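Side-chain contacts in glycoside transferase (Listeria monocytogenes, PDB 6R2M), which is probably an extracellular glycoside hydrolase that acts on exopolysaccharide, though a transferase role is also possible: residues A[106-111]-A[164-169]; A[112-117]-A[121-126]. All blocks are in the same frame, centred on the assembly; numbering follows the deposited sequence.

Contact 1: residues A[106-111]-A[164-169]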
loop_
_atom_site.group_PDB
_atom_site.type_symbol
_atom_site.label_atom_id
_atom_site.label_comp_id
_atom_site.label_asym_id
_atom_site.label_seq_id
_atom_site.Cartn_x
_atom_site.Cartn_y
_atom_site.Cartn_z
ATOM N N ILE A 106 7.879 -2.317 1.931
ATOM C CA ILE A 106 8.934 -2.344 2.938
ATOM C C ILE A 106 10.272 -1.963 2.316
ATOM O O ILE A 106 11.033 -1.176 2.890
ATOM C CB ILE A 106 8.978 -3.731 3.607
ATOM C CG1 ILE A 106 7.807 -3.840 4.598
ATOM C CG2 ILE A 106 10.300 -3.960 4.343
ATOM C CD1 ILE A 106 7.456 -5.270 5.033
ATOM N N THR A 107 10.591 -2.533 1.145
ATOM C CA THR A 107 11.874 -2.221 0.528
ATOM C C THR A 107 11.925 -0.770 0.086
ATOM O O THR A 107 12.961 -0.121 0.240
ATOM C CB THR A 107 12.171 -3.147 -0.653
ATOM O OG1 THR A 107 11.122 -3.072 -1.632
ATOM C CG2 THR A 107 12.315 -4.574 -0.163
ATOM N N GLU A 108 10.804 -0.221 -0.407
ATOM C CA GLU A 108 10.771 1.203 -0.721
ATOM C C GLU A 108 11.052 2.044 0.516
ATOM O O GLU A 108 11.821 3.003 0.460
ATOM C CB GLU A 108 9.422 1.588 -1.325
ATOM C CG GLU A 108 9.354 1.325 -2.816
ATOM C CD GLU A 108 10.349 2.181 -3.584
ATOM O OE1 GLU A 108 10.188 3.418 -3.591
ATOM O OE2 GLU A 108 11.296 1.621 -4.163
ATOM N N ALA A 109 10.462 1.677 1.652
ATOM C CA ALA A 109 10.690 2.427 2.876
ATOM C C ALA A 109 12.152 2.350 3.298
ATOM O O ALA A 109 12.740 3.351 3.718
ATOM C CB ALA A 109 9.762 1.903 3.970
ATOM N N LEU A 110 12.765 1.172 3.149
ATOM C CA LEU A 110 14.171 1.011 3.493
ATOM C C LEU A 110 15.074 1.848 2.601
ATOM O O LEU A 110 16.050 2.437 3.085
ATOM C CB LEU A 110 14.557 -0.461 3.402
ATOM C CG LEU A 110 14.060 -1.338 4.564
ATOM C CD1 LEU A 110 14.216 -2.778 4.160
ATOM C CD2 LEU A 110 14.819 -1.070 5.856
ATOM N N TYR A 111 14.791 1.884 1.296
ATOM C CA TYR A 111 15.597 2.714 0.403
ATOM C C TYR A 111 15.496 4.180 0.799
ATOM O O TYR A 111 16.506 4.892 0.858
ATOM C CB TYR A 111 15.151 2.525 -1.047
ATOM C CG TYR A 111 15.619 1.249 -1.703
ATOM C CD1 TYR A 111 16.962 0.905 -1.743
ATOM C CD2 TYR A 111 14.708 0.400 -2.298
ATOM C CE1 TYR A 111 17.375 -0.255 -2.358
ATOM C CE2 TYR A 111 15.108 -0.767 -2.909
ATOM C CZ TYR A 111 16.442 -1.080 -2.939
ATOM O OH TYR A 111 16.841 -2.242 -3.561
ATOM N N ASN A 164 3.621 -2.104 -7.522
ATOM C CA ASN A 164 4.236 -0.879 -7.036
ATOM C C ASN A 164 5.265 -0.536 -8.103
ATOM O O ASN A 164 6.332 -1.148 -8.151
ATOM C CB ASN A 164 4.854 -1.099 -5.657
ATOM C CG ASN A 164 5.441 0.159 -5.056
ATOM O OD1 ASN A 164 6.068 0.975 -5.742
ATOM N ND2 ASN A 164 5.263 0.308 -3.752
ATOM N N ILE A 165 4.913 0.386 -9.006
ATOM C CA ILE A 165 5.758 0.629 -10.173
ATOM C C ILE A 165 7.117 1.166 -9.749
ATOM O O ILE A 165 8.154 0.767 -10.285
ATOM C CB ILE A 165 5.055 1.588 -11.153
ATOM C CG1 ILE A 165 3.749 0.966 -11.653
ATOM C CG2 ILE A 165 5.997 1.959 -12.328
ATOM C CD1 ILE A 165 3.880 -0.460 -12.207
ATOM N N GLN A 166 7.139 2.085 -8.785
ATOM C CA GLN A 166 8.417 2.617 -8.323
ATOM C C GLN A 166 9.325 1.506 -7.799
ATOM O O GLN A 166 10.509 1.446 -8.154
ATOM C CB GLN A 166 8.182 3.687 -7.252
ATOM C CG GLN A 166 9.468 4.160 -6.589
ATOM C CD GLN A 166 9.456 5.635 -6.246
ATOM O OE1 GLN A 166 8.993 6.467 -7.027
ATOM N NE2 GLN A 166 9.955 5.966 -5.059
ATOM N N ALA A 167 8.776 0.592 -6.994
ATOM C CA ALA A 167 9.605 -0.477 -6.448
ATOM C C ALA A 167 10.093 -1.407 -7.552
ATOM O O ALA A 167 11.243 -1.865 -7.531
ATOM C CB ALA A 167 8.831 -1.266 -5.390
ATOM N N MET A 168 9.242 -1.686 -8.531
ATOM C CA MET A 168 9.634 -2.597 -9.602
ATOM C C MET A 168 10.724 -1.997 -10.477
ATOM O O MET A 168 11.595 -2.727 -10.964
ATOM C CB MET A 168 8.416 -2.979 -10.444
ATOM C CG MET A 168 7.391 -3.741 -9.658
ATOM S SD MET A 168 5.914 -4.069 -10.627
ATOM C CE MET A 168 6.613 -5.049 -11.961
ATOM N N GLN A 169 10.701 -0.678 -10.680
ATOM C CA GLN A 169 11.773 -0.049 -11.444
ATOM C C GLN A 169 13.080 -0.041 -10.658
ATOM O O GLN A 169 14.160 -0.135 -11.258
ATOM C CB GLN A 169 11.360 1.369 -11.848
ATOM C CG GLN A 169 10.146 1.401 -12.762
ATOM C CD GLN A 169 9.576 2.793 -12.955
ATOM O OE1 GLN A 169 9.773 3.683 -12.129
ATOM N NE2 GLN A 169 8.844 2.980 -14.047
#

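Contact 2: residues A[112-117]-A[121-126]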
loop_
_atom_site.group_PDB
_atom_site.type_symbol
_atom_site.label_atom_id
_atom_site.label_comp_id
_atom_site.label_asym_id
_atom_site.label_seq_id
_atom_site.Cartn_x
_atom_site.Cartn_y
_atom_site.Cartn_z
ATOM N N GLN A 112 14.277 4.651 1.062
ATOM C CA GLN A 112 14.084 6.048 1.442
ATOM C C GLN A 112 14.743 6.348 2.780
ATOM O O GLN A 112 15.367 7.399 2.944
ATOM C CB GLN A 112 12.592 6.381 1.502
ATOM C CG GLN A 112 11.886 6.291 0.164
ATOM C CD GLN A 112 12.468 7.255 -0.851
ATOM O OE1 GLN A 112 12.747 6.885 -1.996
ATOM N NE2 GLN A 112 12.664 8.495 -0.432
ATOM N N ALA A 113 14.652 5.410 3.726
ATOM C CA ALA A 113 15.279 5.574 5.035
ATOM C C ALA A 113 16.802 5.564 4.945
ATOM O O ALA A 113 17.476 6.255 5.711
ATOM C CB ALA A 113 14.801 4.470 5.982
ATOM N N SER A 114 17.367 4.747 4.056
ATOM C CA SER A 114 18.817 4.758 3.883
ATOM C C SER A 114 19.327 6.154 3.538
ATOM O O SER A 114 20.401 6.554 3.994
ATOM C CB SER A 114 19.220 3.731 2.822
ATOM O OG SER A 114 18.991 4.223 1.511
ATOM N N GLU A 115 18.554 6.916 2.761
ATOM C CA GLU A 115 18.942 8.283 2.438
ATOM C C GLU A 115 18.574 9.228 3.574
ATOM O O GLU A 115 19.427 9.963 4.084
ATOM C CB GLU A 115 18.280 8.724 1.133
ATOM C CG GLU A 115 18.671 7.868 -0.054
ATOM C CD GLU A 115 17.857 8.193 -1.292
ATOM O OE1 GLU A 115 16.861 8.947 -1.187
ATOM O OE2 GLU A 115 18.206 7.688 -2.376
ATOM N N LYS A 116 17.318 9.170 4.017
ATOM C CA LYS A 116 16.832 10.100 5.037
ATOM C C LYS A 116 17.679 10.036 6.303
ATOM O O LYS A 116 17.962 11.070 6.925
ATOM C CB LYS A 116 15.364 9.789 5.351
ATOM C CG LYS A 116 14.709 10.729 6.370
ATOM C CD LYS A 116 14.546 12.121 5.783
ATOM C CE LYS A 116 13.515 12.915 6.599
ATOM N NZ LYS A 116 13.342 14.293 6.045
ATOM N N PHE A 117 18.090 8.829 6.702
ATOM C CA PHE A 117 18.795 8.598 7.955
ATOM C C PHE A 117 20.284 8.321 7.766
ATOM O O PHE A 117 20.941 7.908 8.726
ATOM C CB PHE A 117 18.148 7.437 8.707
ATOM C CG PHE A 117 16.688 7.644 8.996
ATOM C CD1 PHE A 117 16.212 8.896 9.389
ATOM C CD2 PHE A 117 15.794 6.590 8.891
ATOM C CE1 PHE A 117 14.871 9.090 9.669
ATOM C CE2 PHE A 117 14.457 6.771 9.166
ATOM C CZ PHE A 117 13.988 8.030 9.548
ATOM N N SER A 121 23.183 0.573 5.335
ATOM C CA SER A 121 22.791 -0.826 5.473
ATOM C C SER A 121 21.298 -1.044 5.224
ATOM O O SER A 121 20.908 -2.151 4.838
ATOM C CB SER A 121 23.208 -1.386 6.837
ATOM O OG SER A 121 22.574 -0.719 7.904
ATOM N N TYR A 122 20.454 -0.020 5.386
ATOM C CA TYR A 122 19.056 -0.181 4.982
ATOM C C TYR A 122 18.952 -0.419 3.477
ATOM O O TYR A 122 18.112 -1.193 3.008
ATOM C CB TYR A 122 18.232 1.056 5.364
ATOM C CG TYR A 122 17.985 1.264 6.844
ATOM C CD1 TYR A 122 18.000 0.206 7.749
ATOM C CD2 TYR A 122 17.715 2.536 7.329
ATOM C CE1 TYR A 122 17.757 0.424 9.108
ATOM C CE2 TYR A 122 17.472 2.759 8.661
ATOM C CZ TYR A 122 17.490 1.709 9.545
ATOM O OH TYR A 122 17.261 1.965 10.874
ATOM N N LYS A 123 19.795 0.242 2.704
ATOM C CA LYS A 123 19.723 0.085 1.235
ATOM C C LYS A 123 20.158 -1.329 0.862
ATOM O O LYS A 123 19.565 -1.897 0.014
ATOM C CB LYS A 123 20.675 1.071 0.543
ATOM C CG LYS A 123 20.791 0.961 -0.974
ATOM C CD LYS A 123 21.461 2.172 -1.521
ATOM C CE LYS A 123 21.110 2.496 -2.958
ATOM N NZ LYS A 123 21.719 1.446 -3.802
ATOM N N LYS A 124 21.210 -1.812 1.514
ATOM C CA LYS A 124 21.689 -3.146 1.171
ATOM C C LYS A 124 20.706 -4.216 1.616
ATOM O O LYS A 124 20.563 -5.245 0.940
ATOM C CB LYS A 124 23.071 -3.403 1.780
ATOM C CG LYS A 124 24.098 -2.314 1.496
ATOM C CD LYS A 124 24.100 -1.872 0.045
ATOM C CE LYS A 124 25.136 -0.761 -0.195
ATOM N NZ LYS A 124 25.355 -0.499 -1.659
ATOM N N MET A 125 20.016 -3.975 2.733
ATOM C CA MET A 125 18.955 -4.872 3.171
ATOM C C MET A 125 17.833 -4.924 2.146
ATOM O O MET A 125 17.352 -6.007 1.797
ATOM C CB MET A 125 18.425 -4.419 4.534
ATOM C CG MET A 125 17.294 -5.259 5.065
ATOM S SD MET A 125 16.822 -4.661 6.717
ATOM C CE MET A 125 15.369 -5.632 7.051
ATOM N N ALA A 126 17.420 -3.762 1.635
ATOM C CA ALA A 126 16.350 -3.729 0.645
ATOM C C ALA A 126 16.774 -4.405 -0.655
ATOM O O ALA A 126 15.966 -5.115 -1.275
ATOM C CB ALA A 126 15.916 -2.288 0.398
#

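Contact 1: residues A[106-111]-A[164-169]
Glu-108 reaches from the 106-111 part of helix 100-116 to the first turn of the helix in 164-169, where it meets Gln-166 and Ala-167. Its CB points toward that turn, and CG, turned away from the carbonyl carbon (chi1 -84°), packs on Ala-167 CB at 3.7 Å. A further bend at chi2 (-64°) brings the carboxylate alongside the turn: CD lies 3.7 Å from Gln-166 CG, and OE2 rests 3.5 Å from Ala-167 CA. The remaining oxygen, OE1, accepts a hydrogen bond from Gln-166 NE2 at 2.9 Å. This bond is moderately bent at the hydrogen, yet it runs nearly along the C-O direction and almost in the plane of the amide. Carboxylate and amide planes stand 80° apart, so the two groups meet crosswise rather than stacked. The turn is capped by Asn-164, whose OD1 accepts from Ala-167 N at 3.0 Å, with the donor above the carbonyl plane of the side-chain amide. The arrangement is that of an Asn N-cap opening a short helix, whose first turn packs against a long helix of a mainly helical fold, consistent with the alpha/alpha barrel of related glycoside hydrolases.

Contact 2: residues A[112-117]-A[121-126]
Ser-114 OG is held by a hydrogen bond to the backbone O of Tyr-111, one turn earlier on its own helix, while across the contact it meets an apolar atom, Lys-123 CB, 3.7 Å away. A chi1 of 79° turns OG back toward that carbonyl. The bond from CA to CB points at the second helix, and Ser-114 CB touches Tyr-122 CB at 3.8 Å and approaches the backbone N of Lys-123 to 3.5 Å. Lys-123 takes part through its CB; beyond it the chain runs out of the contact. Small side chains at Ala-113 and Ser-114 accompany a close approach of the backbones: the axes of 112-116 and 121-126 come within 7.9 Å and run at 168°. This is an antiparallel helical hairpin, helix 100-116 turning into helix 120-136 through a very short connection. Near the turn the Tyr-122 ring lies against Ala-113 and Phe-117. Ala-113 CB meets it obliquely, 3.7 Å from CD2, and the backbone N of Ser-114 lies at the ring edge, in its plane. Farther out, Tyr-122 CE2 approaches Phe-117 CD2 at 4.2 Å, each atom near the plane of the other ring, so these aromatics touch edge against edge without stacking. Lys-116 CB lies above one face of Phe-117, offset toward the rim. Beyond the two segments, Tyr-122 makes edge-to-face contacts with the rings of Phe-69 and Phe-119, and its OH is hydrogen-bonded to Gln-70 OE1 on helix 66-79.

In the fold
Contacts 1 and 2 lie with their centres about 11 Å apart, on the same side of the chain's centre, and share helix 100-116. Contact 1 draws on the middle of that helix and contact 2 on its C-terminal end. Along the chain, helix 120-136 follows at once, whereas 164-169 arrives only after several short strands; the local hairpin of contact 2 thus falls within the span bridged by contact 1. The two are in direct touch: Leu-110 O lies 3.4 Å from Tyr-122 CB, and Tyr-111 CZ lies 3.6 Å from Ala-126 CB. Helix 100-116 therefore ties a local hairpin, through Ala-113 and Ser-114, to helix 165-170, far along the chain but packed against it through Glu-108.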